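Local structure of benzyl alcohol dehydrogenase (Acinetobacter calcoaceticus, 1F8F) at residues A149-E153 and N154-K158; I271-Q274 and G275-L279; I351-A354 and A355-R359. The protein catalyses the NAD-dependent oxidation of benzyl alcohol, as a zinc-containing member of the medium-chain alcohol dehydrogenase family. All coordinates share one frame; numbering follows the deposited sequence.

How the interactions relate
The three contacts are local and follow one another along the chain. Interaction 1 is the turn between strands 148-152 and 156-159, both in the mixed sheet of the GroES-like domain. Interaction 2 covers most of helix 269-277, through its C-terminal end, in the Rossmann-type coenzyme domain, beside its six-stranded parallel sheet; the centres of these two lie about 38 Å apart, on opposite sides of the chain's centre. Interaction 3 sits on helix 351-360, which links strands 343-347 and 365-369 of the same mixed sheet as interaction 1, so the chain has returned to that sheet after building the coenzyme domain. Its centre is about 27 Å from that of interaction 1 and about 30 Å from that of interaction 2.

Interaction 1: A149-E153 and N154-K158; sequences ALSRE and NNTVK. With SO4 (sulfate ion), chain D.
Ser151 and Thr156 face each other where the chain turns from strand 148-152 into strand 156-159, and their hydroxyls form a short chain of hydrogen bonds: Ser151 OG donates to Thr156 OG1 (2.7 Å), which in turn donates to Arg152 O. That carbonyl also receives a weak bond from Asn155 N. One step further round the turn, Thr156 N reaches Glu153 O at 3.2 Å. Asn155 folds its amide back over the turn; with CG between its backbone N and carbonyl carbon (chi1 62°), OD1 accepts from Arg152 N at 2.8 Å, while ND2 bonds to Ser90 O. Glu153 O takes a second donor, Lys322 NZ. The remaining polar side chains have partners outside the turn: Glu153 binds the amides of Thr79 and Glu80 and forms a salt bridge with Lys96 of a second subunit, and Asn154 ND2 donates to Tyr93 O. The bent Arg152 chain carries its guanidinium to a salt bridge with Asp32 and to a sulfate, probably from the crystallisation liquor, with NH1 3.3 Å from O4. Side-chain hydroxyls and an amide thus supply much of the bonding that fixes this largely buried reversal within the GroES-like domain.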
# COMPACT_ATOMS: atom_id res chain seq x y z
N ALA A 149 23.19 -12.56 -30.77
CA ALA A 149 22.78 -13.06 -29.48
C ALA A 149 21.43 -13.79 -29.57
O ALA A 149 20.50 -13.40 -30.29
CB ALA A 149 22.60 -11.90 -28.48
N LEU A 150 21.33 -14.82 -28.73
CA LEU A 150 20.05 -15.51 -28.60
C LEU A 150 19.43 -15.19 -27.23
O LEU A 150 20.01 -15.48 -26.17
CB LEU A 150 20.32 -17.01 -28.69
CG LEU A 150 19.07 -17.90 -28.84
CD1 LEU A 150 18.65 -17.94 -30.30
CD2 LEU A 150 19.32 -19.29 -28.28
N SER A 151 18.20 -14.68 -27.24
CA SER A 151 17.55 -14.38 -25.95
C SER A 151 16.22 -15.09 -25.86
O SER A 151 15.95 -15.93 -26.74
CB SER A 151 17.43 -12.84 -25.87
OG SER A 151 16.74 -12.43 -27.07
N ARG A 152 15.38 -14.81 -24.87
CA ARG A 152 14.03 -15.38 -24.78
C ARG A 152 13.04 -14.24 -25.04
O ARG A 152 13.38 -13.07 -24.79
CB ARG A 152 13.71 -16.01 -23.42
CG ARG A 152 14.48 -17.25 -23.02
CD ARG A 152 14.49 -18.34 -24.09
NE ARG A 152 13.18 -19.04 -24.11
CZ ARG A 152 12.89 -19.88 -23.11
NH1 ARG A 152 13.75 -20.11 -22.13
NH2 ARG A 152 11.72 -20.50 -23.06
N GLU A 153 11.81 -14.53 -25.43
CA GLU A 153 10.79 -13.52 -25.70
C GLU A 153 10.54 -12.72 -24.40
O GLU A 153 10.35 -11.51 -24.56
CB GLU A 153 9.41 -14.04 -26.16
CG GLU A 153 8.34 -13.03 -26.57
CD GLU A 153 7.05 -13.66 -27.08
OE1 GLU A 153 6.70 -14.78 -26.62
OE2 GLU A 153 6.25 -13.19 -27.92
N ASN A 154 10.46 -13.39 -23.26
CA ASN A 154 10.18 -12.55 -22.08
C ASN A 154 11.34 -11.64 -21.68
O ASN A 154 11.07 -10.64 -21.00
CB ASN A 154 9.61 -13.28 -20.88
CG ASN A 154 10.60 -14.21 -20.23
OD1 ASN A 154 11.72 -14.37 -20.75
ND2 ASN A 154 10.17 -14.80 -19.11
N ASN A 155 12.59 -11.89 -22.06
CA ASN A 155 13.65 -10.92 -21.75
C ASN A 155 13.94 -10.05 -22.98
O ASN A 155 14.93 -9.31 -22.88
CB ASN A 155 14.91 -11.46 -21.13
CG ASN A 155 15.78 -12.47 -21.86
OD1 ASN A 155 15.32 -13.50 -22.36
ND2 ASN A 155 17.06 -12.14 -21.85
N THR A 156 13.15 -10.03 -24.03
CA THR A 156 13.46 -9.18 -25.19
C THR A 156 12.40 -8.10 -25.28
O THR A 156 11.24 -8.34 -25.58
CB THR A 156 13.59 -10.05 -26.44
OG1 THR A 156 14.54 -11.10 -26.16
CG2 THR A 156 14.15 -9.35 -27.67
N VAL A 157 12.74 -6.85 -25.05
CA VAL A 157 11.93 -5.68 -24.96
C VAL A 157 11.99 -4.76 -26.18
O VAL A 157 12.89 -4.00 -26.49
CB VAL A 157 12.20 -4.80 -23.73
CG1 VAL A 157 11.12 -3.80 -23.43
CG2 VAL A 157 12.46 -5.62 -22.47
N LYS A 158 10.84 -4.74 -26.88
CA LYS A 158 10.65 -3.91 -28.07
C LYS A 158 10.69 -2.43 -27.71
O LYS A 158 9.98 -2.01 -26.80
CB LYS A 158 9.37 -4.25 -28.83
CG LYS A 158 8.99 -3.27 -29.94
CD LYS A 158 8.16 -3.98 -31.01
CE LYS A 158 7.10 -3.07 -31.59
NZ LYS A 158 6.26 -3.81 -32.61
S SO4 D . 12.64 -23.55 -20.10
O1 SO4 D . 12.82 -24.61 -21.15
O2 SO4 D . 12.51 -24.22 -18.76
O3 SO4 D . 11.45 -22.70 -20.41
O4 SO4 D . 13.87 -22.69 -20.10

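Interaction 2: I271-Q274 and G275-L279; sequences ILKQ and GVDAL
With CG anti to the backbone N and the next two torsions also extended, the Lys273 chain runs out straight before turning at its last bond (chi4 -67°), which swings NZ over toward Asp277, one helical turn on. Asp277 reaches back to it: its CG stands beside the backbone N (chi1 -64°), so that the carboxylate leans back toward the preceding turn. The result is an i to i+4 salt bridge in which Lys273 NZ donates to the syn lone pair of Asp277 OD2 at 3.0 Å. Asp277 OD1 is more distant, 3.6 Å from Lys273 NZ, so the pairing is lopsided. Part of the lysine stem accompanies the polar end, since Lys273 CG lies 3.8 Å from Asp277 OD2.

Beneath the pair, Asp277 N bonds to Lys273 O at 2.9 Å, almost straight, tying the same two residues through the backbone. Gly275 N and Val276 N make the equivalent bonds to Ile271 O and Leu272 O, and Ala278 N to Gln274 O completes the series at the end of the helix. This is helix 269-277, which connects strands 259-264 and 283-287 in the Rossmann-type domain and packs against their parallel sheet. On its buried side Val276 rests on Ile285, and Leu272 CD2 approaches Val276 CG2 at 4.3 Å, a loose apolar contact along the helix. Ile271, next to Leu272 in sequence, brings its side chain to about 4 Å from the bound NAD and packs on Trp197 and Glu264. Gln274 also touches Trp197, as well as Pro247 and Val248 of helix 247-254. A third subunit borders this region, where its Val301 packs on Leu272 and its Thr296 on Lys273.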
# COMPACT_ATOMS: atom_id res chain seq x y z
N ILE A 271 30.00 1.89 4.89
CA ILE A 271 29.28 3.00 4.27
C ILE A 271 27.79 2.71 4.44
O ILE A 271 26.91 3.54 4.65
CB ILE A 271 29.67 3.16 2.79
CG1 ILE A 271 30.80 4.16 2.44
CG2 ILE A 271 28.46 3.53 1.92
CD1 ILE A 271 30.69 5.58 2.88
N LEU A 272 27.47 1.40 4.42
CA LEU A 272 26.09 0.97 4.58
C LEU A 272 25.57 1.24 6.01
O LEU A 272 24.46 1.80 6.08
CB LEU A 272 25.97 -0.50 4.20
CG LEU A 272 24.66 -1.25 4.30
CD1 LEU A 272 24.80 -2.66 3.72
CD2 LEU A 272 24.12 -1.46 5.71
N LYS A 273 26.39 1.07 7.04
CA LYS A 273 25.91 1.45 8.39
C LYS A 273 25.63 2.96 8.44
O LYS A 273 24.61 3.41 8.97
CB LYS A 273 26.87 1.04 9.50
CG LYS A 273 26.40 1.55 10.89
CD LYS A 273 27.45 1.23 11.93
CE LYS A 273 27.06 1.49 13.37
NZ LYS A 273 26.89 2.94 13.65
N GLN A 274 26.54 3.75 7.85
CA GLN A 274 26.45 5.21 7.74
C GLN A 274 25.11 5.63 7.15
O GLN A 274 24.46 6.58 7.55
CB GLN A 274 27.59 5.80 6.88
CG GLN A 274 28.81 6.15 7.70
CD GLN A 274 30.05 6.60 6.97
OE1 GLN A 274 30.80 7.47 7.47
NE2 GLN A 274 30.33 6.12 5.78
N GLY A 275 24.74 4.93 6.07
CA GLY A 275 23.48 5.11 5.39
C GLY A 275 22.25 4.83 6.28
O GLY A 275 21.34 5.66 6.21
N VAL A 276 22.23 3.82 7.11
CA VAL A 276 21.12 3.58 8.05
C VAL A 276 21.17 4.65 9.11
O VAL A 276 20.13 5.29 9.34
CB VAL A 276 21.19 2.17 8.69
CG1 VAL A 276 19.98 1.88 9.57
CG2 VAL A 276 21.22 1.10 7.62
N ASP A 277 22.33 5.02 9.67
CA ASP A 277 22.40 6.11 10.65
C ASP A 277 21.90 7.44 10.14
O ASP A 277 21.45 8.29 10.93
CB ASP A 277 23.85 6.38 11.10
CG ASP A 277 24.49 5.23 11.83
OD1 ASP A 277 23.81 4.28 12.25
OD2 ASP A 277 25.70 5.12 12.04
N ALA A 278 22.08 7.80 8.87
CA ALA A 278 21.66 9.12 8.39
C ALA A 278 20.20 9.24 8.01
O ALA A 278 19.72 10.30 7.57
CB ALA A 278 22.51 9.51 7.17
N LEU A 279 19.42 8.19 8.06
CA LEU A 279 17.98 8.22 7.81
C LEU A 279 17.34 9.01 8.96
O LEU A 279 17.82 8.97 10.11
CB LEU A 279 17.50 6.79 7.79
CG LEU A 279 17.95 5.87 6.66
CD1 LEU A 279 17.37 4.48 6.87
CD2 LEU A 279 17.54 6.42 5.30

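Interaction 3: I351-A354 and A355-R359; sequences INQA and AIDSR. Unlike the reference sequence in segment 355-359: Arg359 (reference His).
Gln353 and Asp357 are joined by a side-chain hydrogen bond, with Gln353 NE2 donating to Asp357 OD1 at 3.1 Å across one turn. Gln353 starts with CG anti to its backbone N and then bends at chi2 (83°), which folds the amide along the helix surface instead of letting it extend outward. OD1 lies close to the amide plane and receives the N-H on its syn side, 30° out of the carboxylate plane; the two flat groups are inclined by 35°. The other carboxylate oxygen, OD2, accepts from Tyr346 OH, so both oxygens of Asp357 have a donor and the rotation of the group is restrained from two directions. Ser358 adds a side-chain bond of its own: Ser358 OG donates to Ala355 O at 2.9 Å, sharing that carbonyl with Arg359 N.

Backbone bonds follow the i to i+4 spacing. Asp357 N to Gln353 O is 3.1 Å long and nearly straight, whereas Ala355 N to Ile351 O and Ser358 N to Ala354 O are weak. Helix 351-360 is the connection of a beta-alpha-beta unit between the parallel strands 343-347 and 365-369, and its inner side lies on the second of these through Ile351 on Ile368 and Ala354 on Pro366.

Van der Waals contacts are modest. Ile356 lays CG1 against Asn352 O at 3.4 Å, and its CG2 lies 4.0 Å from Gln353 NE2, beside the amide on the exposed side of the helix. Asn352 turns away from this patch, and its ND2 bonds to Phe19 O, joining the start of the helix to the N-terminal region.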
# COMPACT_ATOMS: atom_id res chain seq x y z
N ILE A 351 37.60 -3.00 -25.97
CA ILE A 351 36.82 -3.52 -24.84
C ILE A 351 37.64 -3.66 -23.58
O ILE A 351 37.12 -3.18 -22.55
CB ILE A 351 36.03 -4.77 -25.26
CG1 ILE A 351 34.99 -5.11 -24.18
CG2 ILE A 351 37.00 -5.93 -25.49
CD1 ILE A 351 34.28 -6.44 -24.38
N ASN A 352 38.87 -4.13 -23.55
CA ASN A 352 39.74 -4.13 -22.37
C ASN A 352 40.05 -2.77 -21.75
O ASN A 352 40.30 -2.66 -20.55
CB ASN A 352 41.12 -4.74 -22.70
CG ASN A 352 40.89 -6.24 -22.78
OD1 ASN A 352 40.49 -6.82 -21.74
ND2 ASN A 352 41.10 -6.72 -24.01
N GLN A 353 40.09 -1.71 -22.55
CA GLN A 353 40.28 -0.34 -22.14
C GLN A 353 38.98 0.23 -21.53
O GLN A 353 39.01 1.06 -20.64
CB GLN A 353 40.62 0.61 -23.29
CG GLN A 353 40.88 2.03 -22.79
CD GLN A 353 42.30 2.20 -22.28
OE1 GLN A 353 43.18 1.89 -23.08
NE2 GLN A 353 42.50 2.67 -21.06
N ALA A 354 37.85 -0.30 -22.01
CA ALA A 354 36.58 0.14 -21.43
C ALA A 354 36.53 -0.35 -19.97
O ALA A 354 36.14 0.45 -19.10
CB ALA A 354 35.40 -0.30 -22.27
N ALA A 355 36.99 -1.54 -19.65
CA ALA A 355 37.03 -1.97 -18.26
C ALA A 355 37.87 -1.06 -17.38
O ALA A 355 37.38 -0.57 -16.34
CB ALA A 355 37.48 -3.40 -18.11
N ILE A 356 39.09 -0.76 -17.77
CA ILE A 356 40.02 0.09 -17.06
C ILE A 356 39.47 1.45 -16.73
O ILE A 356 39.52 1.95 -15.59
CB ILE A 356 41.32 0.24 -17.90
CG1 ILE A 356 42.01 -1.12 -18.02
CG2 ILE A 356 42.27 1.26 -17.32
CD1 ILE A 356 43.18 -1.20 -18.97
N ASP A 357 38.93 2.15 -17.72
CA ASP A 357 38.36 3.46 -17.48
C ASP A 357 37.21 3.43 -16.46
O ASP A 357 37.07 4.40 -15.71
CB ASP A 357 37.93 4.08 -18.80
CG ASP A 357 39.07 4.24 -19.81
OD1 ASP A 357 40.25 4.06 -19.48
OD2 ASP A 357 38.76 4.55 -20.98
N SER A 358 36.36 2.41 -16.44
CA SER A 358 35.26 2.41 -15.46
C SER A 358 35.85 2.18 -14.07
O SER A 358 35.55 2.95 -13.14
CB SER A 358 34.13 1.46 -15.82
OG SER A 358 34.61 0.18 -16.15
N ARG A 359 36.79 1.26 -13.93
CA ARG A 359 37.44 1.05 -12.63
C ARG A 359 38.16 2.29 -12.14
O ARG A 359 38.11 2.51 -10.92
CB ARG A 359 38.31 -0.19 -12.68
CG ARG A 359 39.39 -0.29 -11.63
CD ARG A 359 39.88 -1.72 -11.47
NE ARG A 359 40.12 -2.02 -10.05
CZ ARG A 359 40.28 -3.24 -9.55
NH1 ARG A 359 40.23 -4.29 -10.36
NH2 ARG A 359 40.49 -3.44 -8.24